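Local atomic coordinates of cystatin (Fasciola hepatica, PDB entry 6I1M), a protein that probably inhibits papain-like cysteine proteases, as a secreted stefin-like member of the cystatin superfamily from the liver fluke. Residues G2-P7 with S44-A49; R8-E13 with L38-V43; F55-G60 with W67-F72. All coordinates share one frame; numbering follows the deposited sequence.

Interaction 1 (G2-P7 with S44-A49)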
loop_
_atom_site.group_PDB
_atom_site.type_symbol
_atom_site.label_atom_id
_atom_site.label_comp_id
_atom_site.label_asym_id
_atom_site.label_seq_id
_atom_site.Cartn_x
_atom_site.Cartn_y
_atom_site.Cartn_z
ATOM N N GLY A 2 18.606 2.409 7.427
ATOM C CA GLY A 2 17.483 1.451 7.491
ATOM C C GLY A 2 16.120 2.109 7.291
ATOM O O GLY A 2 15.106 1.442 7.582
ATOM N N GLY A 3 16.081 3.366 6.832
ATOM C CA GLY A 3 14.827 4.119 6.632
ATOM C C GLY A 3 14.220 3.783 5.284
ATOM O O GLY A 3 14.711 2.848 4.618
ATOM N N TYR A 4 13.206 4.532 4.863
ATOM C CA TYR A 4 12.603 4.366 3.517
ATOM C C TYR A 4 13.464 5.091 2.491
ATOM O O TYR A 4 14.065 6.134 2.812
ATOM C CB TYR A 4 11.152 4.840 3.502
ATOM C CG TYR A 4 10.176 3.885 4.131
ATOM C CD1 TYR A 4 9.584 2.866 3.403
ATOM C CD2 TYR A 4 9.857 3.995 5.476
ATOM C CE1 TYR A 4 8.689 1.985 3.992
ATOM C CE2 TYR A 4 8.952 3.131 6.076
ATOM C CZ TYR A 4 8.370 2.117 5.335
ATOM O OH TYR A 4 7.463 1.274 5.935
ATOM N N THR A 5 13.523 4.531 1.289
ATOM C CA THR A 5 13.887 5.276 0.056
ATOM C C THR A 5 12.929 6.463 -0.100
ATOM O O THR A 5 11.847 6.483 0.548
ATOM C CB THR A 5 13.817 4.432 -1.224
ATOM O OG1 THR A 5 12.445 4.190 -1.564
ATOM C CG2 THR A 5 14.590 3.138 -1.134
ATOM N N GLU A 6 13.324 7.434 -0.919
ATOM C CA GLU A 6 12.419 8.498 -1.428
ATOM C C GLU A 6 11.330 7.840 -2.255
ATOM O O GLU A 6 11.565 6.818 -2.900
ATOM C CB GLU A 6 13.201 9.544 -2.226
ATOM C CG GLU A 6 13.922 10.539 -1.325
ATOM C CD GLU A 6 12.981 11.176 -0.309
ATOM O OE1 GLU A 6 12.042 11.895 -0.748
ATOM O OE2 GLU A 6 13.130 10.889 0.912
ATOM N N PRO A 7 10.101 8.398 -2.249
ATOM C CA PRO A 7 9.002 7.822 -3.020
ATOM C C PRO A 7 9.403 7.699 -4.489
ATOM O O PRO A 7 10.201 8.491 -4.957
ATOM C CB PRO A 7 7.852 8.824 -2.867
ATOM C CG PRO A 7 8.185 9.572 -1.601
ATOM C CD PRO A 7 9.693 9.620 -1.545
ATOM N N SER A 44 7.488 3.894 -1.424
ATOM C CA SER A 44 8.826 4.021 -0.803
ATOM C C SER A 44 9.135 2.663 -0.192
ATOM O O SER A 44 8.195 2.036 0.280
ATOM C CB SER A 44 8.889 5.108 0.234
ATOM O OG SER A 44 8.212 6.267 -0.181
ATOM N N THR A 45 10.368 2.188 -0.307
ATOM C CA THR A 45 10.744 0.828 0.143
ATOM C C THR A 45 11.766 0.917 1.267
ATOM O O THR A 45 12.572 1.847 1.286
ATOM C CB THR A 45 11.252 -0.023 -1.012
ATOM O OG1 THR A 45 12.393 0.659 -1.525
ATOM C CG2 THR A 45 10.186 -0.204 -2.063
ATOM N N GLN A 46 11.655 -0.011 2.193
ATOM C CA GLN A 46 12.607 -0.160 3.305
ATOM C C GLN A 46 13.002 -1.636 3.359
ATOM O O GLN A 46 12.106 -2.531 3.458
ATOM C CB GLN A 46 11.960 0.321 4.588
ATOM C CG GLN A 46 12.844 0.089 5.800
ATOM C CD GLN A 46 12.044 0.211 7.069
ATOM O OE1 GLN A 46 10.846 -0.078 7.088
ATOM N NE2 GLN A 46 12.715 0.602 8.144
ATOM N N VAL A 47 14.294 -1.911 3.276
ATOM C CA VAL A 47 14.765 -3.318 3.314
ATOM C C VAL A 47 15.037 -3.673 4.774
ATOM O O VAL A 47 15.856 -3.002 5.411
ATOM C CB VAL A 47 15.988 -3.563 2.412
ATOM C CG1 VAL A 47 16.378 -5.037 2.460
ATOM C CG2 VAL A 47 15.725 -3.115 0.977
ATOM N N VAL A 48 14.301 -4.658 5.271
ATOM C CA VAL A 48 14.492 -5.301 6.597
ATOM C C VAL A 48 14.799 -6.789 6.315
ATOM O O VAL A 48 15.548 -7.062 5.333
ATOM C CB VAL A 48 13.255 -5.048 7.480
ATOM C CG1 VAL A 48 13.226 -3.646 8.048
ATOM C CG2 VAL A 48 11.955 -5.330 6.745
ATOM N N ALA A 49 14.216 -7.744 7.042
ATOM C CA ALA A 49 14.274 -9.176 6.672
ATOM C C ALA A 49 13.148 -9.454 5.682
ATOM O O ALA A 49 12.196 -10.173 6.015
ATOM C CB ALA A 49 14.191 -10.062 7.880
HETATM O O HOH W 1 16.034 0.569 3.526
HETATM O O HOH W 2 12.196 1.738 -3.878
HETATM O O HOH W 3 9.319 7.931 1.972
#
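Gln46 reaches across to Gly2 and lies over Tyr4, binding the N-terminal trunk of the cystatin fold to the first hairpin. Residues from Gln46 onward read Gln-Val-Val-Ala-Gly, matching the QxVxG motif that cystatins typically insert into a papain-like protease cleft, so trunk and loop are probably parts of one inhibitory edge. The long glutamine suits this place because both ends of its amide are used: NE2 donates to Gly2 O at 2.6 Å, nearly along the C=O axis and close to the amide plane, while OE1 accepts from Asn52 ND2, which fixes the amide's rotation. Gly2 has a positive phi of 82°, easily adopted by glycine. Gln46 CB makes a CH-pi contact over one face of the Tyr4 ring, 3.8 Å from its centroid, and Lys54 adds a cation-pi contact to the same ring.

Thr5 pairs with Thr45 through two different groups. Its backbone N donates to Thr45 O at 2.8 Å, and its hydroxyl OG1, not its carbonyl, accepts from Thr45 N at 3.1 Å, an almost straight bond of 174°. A chi1 of 73° places OG1 where it meets Thr45 N. One water donates to Gly3 O and accepts from Val47 N, standing in for a direct strand bond; another donates to Thr5 O and also bonds Ser44 OG. A third lies 2.6 Å from Thr45 OG1 and bonds Thr5 OG1 only weakly. Buried Ser44 is short enough to fit against the arm, with Ser44 CB 3.3 Å from Thr5 O and Ser44 OG 3.3 Å from Pro7 CA.

Interaction 2 (R8-E13 with L38-V43)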
loop_
_atom_site.group_PDB
_atom_site.type_symbol
_atom_site.label_atom_id
_atom_site.label_comp_id
_atom_site.label_asym_id
_atom_site.label_seq_id
_atom_site.Cartn_x
_atom_site.Cartn_y
_atom_site.Cartn_z
ATOM N N ARG A 8 8.838 6.721 -5.187
ATOM C CA ARG A 8 9.125 6.555 -6.632
ATOM C C ARG A 8 7.846 6.090 -7.312
ATOM O O ARG A 8 6.867 5.692 -6.609
ATOM C CB ARG A 8 10.267 5.557 -6.856
ATOM C CG ARG A 8 9.985 4.173 -6.285
ATOM C CD ARG A 8 10.822 3.081 -6.921
ATOM N NE ARG A 8 10.711 1.790 -6.246
ATOM C CZ ARG A 8 9.742 0.898 -6.429
ATOM N NH1 ARG A 8 8.745 1.120 -7.272
ATOM N NH2 ARG A 8 9.770 -0.236 -5.764
ATOM N N SER A 9 7.873 6.038 -8.638
ATOM C CA SER A 9 6.739 5.495 -9.420
ATOM C C SER A 9 6.623 3.983 -9.153
ATOM O O SER A 9 7.653 3.314 -8.885
ATOM C CB SER A 9 6.837 5.840 -10.894
ATOM O OG SER A 9 7.929 5.174 -11.493
ATOM N N VAL A 10 5.377 3.496 -9.158
ATOM C CA VAL A 10 5.011 2.075 -8.936
ATOM C C VAL A 10 5.097 1.338 -10.272
ATOM O O VAL A 10 4.555 1.844 -11.267
ATOM C CB VAL A 10 3.604 1.954 -8.335
ATOM C CG1 VAL A 10 3.255 0.508 -8.027
ATOM C CG2 VAL A 10 3.430 2.826 -7.098
ATOM N N THR A 11 5.673 0.147 -10.276
ATOM C CA THR A 11 5.842 -0.662 -11.504
ATOM C C THR A 11 4.522 -1.348 -11.825
ATOM O O THR A 11 3.676 -1.571 -10.944
ATOM C CB THR A 11 6.968 -1.698 -11.368
ATOM O OG1 THR A 11 6.496 -2.698 -10.470
ATOM C CG2 THR A 11 8.277 -1.101 -10.886
ATOM N N PRO A 12 4.332 -1.766 -13.094
ATOM C CA PRO A 12 3.127 -2.490 -13.466
ATOM C C PRO A 12 2.877 -3.702 -12.567
ATOM O O PRO A 12 1.754 -3.949 -12.204
ATOM C CB PRO A 12 3.411 -2.889 -14.915
ATOM C CG PRO A 12 4.324 -1.777 -15.416
ATOM C CD PRO A 12 5.224 -1.500 -14.232
ATOM N N GLU A 13 3.925 -4.464 -12.287
ATOM C CA GLU A 13 3.847 -5.742 -11.534
ATOM C C GLU A 13 3.484 -5.440 -10.070
ATOM O O GLU A 13 2.672 -6.213 -9.490
ATOM C CB GLU A 13 5.175 -6.495 -11.686
ATOM C CG GLU A 13 5.523 -6.847 -13.130
ATOM C CD GLU A 13 6.474 -5.896 -13.866
ATOM O OE1 GLU A 13 6.587 -4.722 -13.480
ATOM O OE2 GLU A 13 7.107 -6.343 -14.829
ATOM N N LEU A 38 -9.183 2.655 -6.799
ATOM C CA LEU A 38 -8.012 2.999 -5.971
ATOM C C LEU A 38 -6.759 3.048 -6.844
ATOM O O LEU A 38 -6.467 2.058 -7.555
ATOM C CB LEU A 38 -7.861 1.943 -4.885
ATOM C CG LEU A 38 -6.784 2.271 -3.857
ATOM C CD1 LEU A 38 -7.300 3.309 -2.865
ATOM C CD2 LEU A 38 -6.334 0.997 -3.163
ATOM N N GLU A 39 -6.015 4.141 -6.717
ATOM C CA GLU A 39 -4.766 4.405 -7.449
ATOM C C GLU A 39 -3.579 4.383 -6.490
ATOM O O GLU A 39 -3.601 5.118 -5.496
ATOM C CB GLU A 39 -4.842 5.758 -8.136
ATOM C CG GLU A 39 -3.602 6.068 -8.926
ATOM C CD GLU A 39 -3.730 7.367 -9.711
ATOM O OE1 GLU A 39 -4.716 8.081 -9.486
ATOM O OE2 GLU A 39 -2.872 7.633 -10.550
ATOM N N LEU A 40 -2.560 3.592 -6.811
ATOM C CA LEU A 40 -1.253 3.664 -6.124
ATOM C C LEU A 40 -0.502 4.838 -6.752
ATOM O O LEU A 40 -0.169 4.741 -7.944
ATOM C CB LEU A 40 -0.472 2.355 -6.290
ATOM C CG LEU A 40 -1.168 1.042 -5.900
ATOM C CD1 LEU A 40 -0.152 -0.066 -5.785
ATOM C CD2 LEU A 40 -1.926 1.125 -4.592
ATOM N N LEU A 41 -0.286 5.908 -5.989
ATOM C CA LEU A 41 0.351 7.162 -6.473
ATOM C C LEU A 41 1.865 6.985 -6.504
ATOM O O LEU A 41 2.495 7.415 -7.470
ATOM C CB LEU A 41 -0.014 8.318 -5.543
ATOM C CG LEU A 41 -1.476 8.733 -5.532
ATOM C CD1 LEU A 41 -1.679 9.880 -4.568
ATOM C CD2 LEU A 41 -1.944 9.101 -6.932
ATOM N N GLN A 42 2.421 6.412 -5.439
ATOM C CA GLN A 42 3.888 6.282 -5.268
ATOM C C GLN A 42 4.154 5.217 -4.213
ATOM O O GLN A 42 3.208 4.819 -3.500
ATOM C CB GLN A 42 4.509 7.608 -4.831
ATOM C CG GLN A 42 3.896 8.134 -3.544
ATOM C CD GLN A 42 4.394 9.519 -3.190
ATOM O OE1 GLN A 42 4.600 10.354 -4.060
ATOM N NE2 GLN A 42 4.550 9.785 -1.906
ATOM N N VAL A 43 5.391 4.766 -4.157
ATOM C CA VAL A 43 5.834 3.756 -3.175
ATOM C C VAL A 43 7.234 4.145 -2.699
ATOM O O VAL A 43 8.055 4.672 -3.515
ATOM C CB VAL A 43 5.775 2.338 -3.768
ATOM C CG1 VAL A 43 6.830 2.157 -4.851
ATOM C CG2 VAL A 43 5.879 1.287 -2.665
HETATM O O HOH W 4 3.457 5.706 -9.787
#
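Arg8 and Val43 lie side by side with their side chains pointing the same way, and the valine methyl CG1 sits over one face of the guanidinium, toward its rim, 3.3 Å from Arg8 NH1. The arginine is extended from CG to NE, passing its aliphatic part beside the strand; chi4 of 83° then swings CZ out of the line of the chain. Two bonds hold the guanidinium in its orientation: NH1 donates to Ser9 O at 2.9 Å, close to the guanidinium plane, and NH2 forms a salt bridge with Glu14. The two backbones make a single antiparallel bridge, Arg8 N to Val43 O at 2.8 Å and Val43 N to Arg8 O at 3.0 Å.

Val10 turns inward instead, crossing Leu40 at about a right angle. Its CG2 rests 4.0 Å from Leu40 CB and 4.1 Å from Val43 CB, a compact branched group suited to the buried contact with both. Its backbone N donates to a water, which donates in turn to Leu41 O. A classic beta bulge sets Leu41 and Gln42 together opposite Lys56 of strand 50-59. At the N-cap of helix 12-28, the Thr11 side chain caps a backbone N of the first turn and Glu14 OE1 accepts from Thr11 N, consistent with a capping box; Glu14 thus serves both Arg8 and the helix start. An extended N-terminal arm pairing briefly with the outer strand before turning into the helix is characteristic of the cystatin fold.

Interaction 3 (F55-G60 with W67-F72)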
loop_
_atom_site.group_PDB
_atom_site.type_symbol
_atom_site.label_atom_id
_atom_site.label_comp_id
_atom_site.label_asym_id
_atom_site.label_seq_id
_atom_site.Cartn_x
_atom_site.Cartn_y
_atom_site.Cartn_z
ATOM N N PHE A 55 3.043 2.690 0.468
ATOM C CA PHE A 55 2.231 3.273 -0.621
ATOM C C PHE A 55 1.504 4.518 -0.129
ATOM O O PHE A 55 0.985 4.540 0.975
ATOM C CB PHE A 55 1.235 2.228 -1.090
ATOM C CG PHE A 55 1.915 1.119 -1.832
ATOM C CD1 PHE A 55 2.345 1.324 -3.139
ATOM C CD2 PHE A 55 2.112 -0.118 -1.234
ATOM C CE1 PHE A 55 2.950 0.297 -3.841
ATOM C CE2 PHE A 55 2.716 -1.149 -1.946
ATOM C CZ PHE A 55 3.132 -0.932 -3.241
ATOM N N LYS A 56 1.444 5.533 -0.983
ATOM C CA LYS A 56 0.407 6.584 -0.910
ATOM C C LYS A 56 -0.636 6.258 -1.983
ATOM O O LYS A 56 -0.251 6.149 -3.160
ATOM C CB LYS A 56 1.046 7.949 -1.125
ATOM C CG LYS A 56 0.121 9.111 -0.831
ATOM C CD LYS A 56 0.817 10.444 -0.957
ATOM C CE LYS A 56 -0.152 11.581 -1.207
ATOM N NZ LYS A 56 -0.020 12.628 -0.165
ATOM N N VAL A 57 -1.887 6.067 -1.571
ATOM C CA VAL A 57 -3.007 5.625 -2.448
ATOM C C VAL A 57 -4.074 6.725 -2.450
ATOM O O VAL A 57 -4.258 7.377 -1.413
ATOM C CB VAL A 57 -3.546 4.247 -2.019
ATOM C CG1 VAL A 57 -2.413 3.230 -1.914
ATOM C CG2 VAL A 57 -4.344 4.284 -0.718
ATOM N N SER A 58 -4.738 6.898 -3.591
ATOM C CA SER A 58 -5.800 7.907 -3.834
ATOM C C SER A 58 -7.081 7.204 -4.288
ATOM O O SER A 58 -7.007 6.302 -5.148
ATOM C CB SER A 58 -5.367 8.907 -4.864
ATOM O OG SER A 58 -6.440 9.761 -5.179
ATOM N N GLY A 59 -8.216 7.590 -3.716
ATOM C CA GLY A 59 -9.525 7.060 -4.124
ATOM C C GLY A 59 -10.132 7.898 -5.233
ATOM O O GLY A 59 -9.813 9.080 -5.343
ATOM N N GLY A 60 -11.011 7.295 -6.017
ATOM C CA GLY A 60 -11.746 7.974 -7.092
ATOM C C GLY A 60 -13.009 8.609 -6.557
ATOM O O GLY A 60 -13.072 8.919 -5.357
ATOM N N TRP A 67 -4.643 7.701 1.506
ATOM C CA TRP A 67 -4.205 6.866 2.639
ATOM C C TRP A 67 -2.738 6.498 2.435
ATOM O O TRP A 67 -2.270 6.402 1.255
ATOM C CB TRP A 67 -5.085 5.629 2.760
ATOM C CG TRP A 67 -6.532 5.851 3.089
ATOM C CD1 TRP A 67 -7.126 5.652 4.308
ATOM C CD2 TRP A 67 -7.606 6.138 2.175
ATOM N NE1 TRP A 67 -8.482 5.802 4.211
ATOM C CE2 TRP A 67 -8.805 6.140 2.926
ATOM C CE3 TRP A 67 -7.675 6.428 0.807
ATOM C CZ2 TRP A 67 -10.050 6.404 2.355
ATOM C CZ3 TRP A 67 -8.903 6.698 0.241
ATOM C CH2 TRP A 67 -10.073 6.694 1.007
ATOM N N GLU A 68 -2.019 6.360 3.532
ATOM C CA GLU A 68 -0.691 5.708 3.543
ATOM C C GLU A 68 -0.905 4.288 4.061
ATOM O O GLU A 68 -1.585 4.134 5.083
ATOM C CB GLU A 68 0.273 6.537 4.381
ATOM C CG GLU A 68 1.558 5.831 4.718
ATOM C CD GLU A 68 2.431 6.683 5.619
ATOM O OE1 GLU A 68 2.767 7.823 5.188
ATOM O OE2 GLU A 68 2.727 6.233 6.763
ATOM N N VAL A 69 -0.370 3.292 3.359
ATOM C CA VAL A 69 -0.533 1.856 3.722
ATOM C C VAL A 69 0.819 1.183 3.526
ATOM O O VAL A 69 1.334 1.220 2.405
ATOM C CB VAL A 69 -1.599 1.155 2.862
ATOM C CG1 VAL A 69 -1.948 -0.231 3.413
ATOM C CG2 VAL A 69 -2.859 1.997 2.709
ATOM N N VAL A 70 1.335 0.553 4.570
ATOM C CA VAL A 70 2.577 -0.257 4.516
ATOM C C VAL A 70 2.228 -1.730 4.289
ATOM O O VAL A 70 1.393 -2.266 5.011
ATOM C CB VAL A 70 3.417 -0.052 5.781
ATOM C CG1 VAL A 70 4.752 -0.763 5.657
ATOM C CG2 VAL A 70 3.611 1.428 6.078
ATOM N N VAL A 71 2.843 -2.345 3.278
ATOM C CA VAL A 71 2.775 -3.817 3.034
ATOM C C VAL A 71 4.171 -4.407 3.260
ATOM O O VAL A 71 5.106 -3.943 2.587
ATOM C CB VAL A 71 2.289 -4.139 1.614
ATOM C CG1 VAL A 71 2.192 -5.641 1.395
ATOM C CG2 VAL A 71 0.970 -3.451 1.295
ATOM N N PHE A 72 4.257 -5.426 4.114
ATOM C CA PHE A 72 5.444 -6.260 4.377
ATOM C C PHE A 72 5.408 -7.503 3.478
ATOM O O PHE A 72 4.452 -8.319 3.520
ATOM C CB PHE A 72 5.515 -6.650 5.849
ATOM C CG PHE A 72 6.683 -7.554 6.146
ATOM C CD1 PHE A 72 7.986 -7.115 5.932
ATOM C CD2 PHE A 72 6.484 -8.866 6.549
ATOM C CE1 PHE A 72 9.057 -7.947 6.219
ATOM C CE2 PHE A 72 7.566 -9.706 6.770
ATOM C CZ PHE A 72 8.847 -9.245 6.597
#
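Val57 lays its CG2 methyl across the base of Trp67, 3.8 Å from the tryptophan CB, the two side chains crossing at about a right angle. They belong to the antiparallel hairpin of strands 50-59 and 66-74, neighbouring central strands of the antiparallel sheet that wraps the helix in the cystatin fold. Val57 CG2 occupies the position between its backbone N and carbonyl carbon, which brings it against the neighbouring strand, and it also comes within 4.4 Å of Val69 CG2. Beta-branched valine suits an extended strand and keeps its methyls close to the sheet.

Two hydrogen-bonded pairs set the register. Phe55 and Val69 exchange bonds in both directions, each 3.0 Å from N to O. Val57 and Trp67 likewise bond both ways, Val57 N to Trp67 O at 2.9 Å and nearly straight, 172°. Between these pairs, Lys56 and Glu68 form a non-hydrogen-bonded pair, where Glu68 CA approaches Phe55 O to 3.3 Å in a CA-H...O contact.

Alternation sends Phe55, Val57, Trp67 and Val69 to the face covered by helix 12-28. Phe18 meets the Phe55 ring, Ile22 packs on Phe55 and Val69, and Leu26 lies against Trp67, so large apolar groups are well placed here. Phe55 also meets Val71, CD2 to CG2 at 4.3 Å, with the methyl near the plane of the ring at its edge. Lys56 and Glu68 point to the other face; the lysine's long chain carries NZ to Ser91 O, next to Cys92 of the Cys66-Cys92 disulfide. A CB on Gly59 would come about 3.6 Å from Trp67 CZ3; the glycine instead lets the indole edge meet backbone, with Trp67 CZ3 4.1 Å from Gly59 N.

The three contacts follow the sheet from its outer strand inward. Interactions 1 and 2 share strand 38-47, and the same N-terminal arm runs through both; their centres are about 15 Å apart, yet they meet where Pro7 CB packs 3.5 Å from Gln42 CD. Interaction 3 lies deeper, its centre about 9 Å from that of interaction 2, with Val43 CG2 against Phe55 CE1 at 3.3 Å and a probable hydrogen bond of 2.8 Å from Leu41 N to Lys56 O joining the strands. Interaction 1 reaches the same central hairpin through Tyr4 OH, 3.4 Å from Val70 CG1. The trunk and first loop, probably protease-binding as in other cystatins, are thus continuous with the helix-covered core.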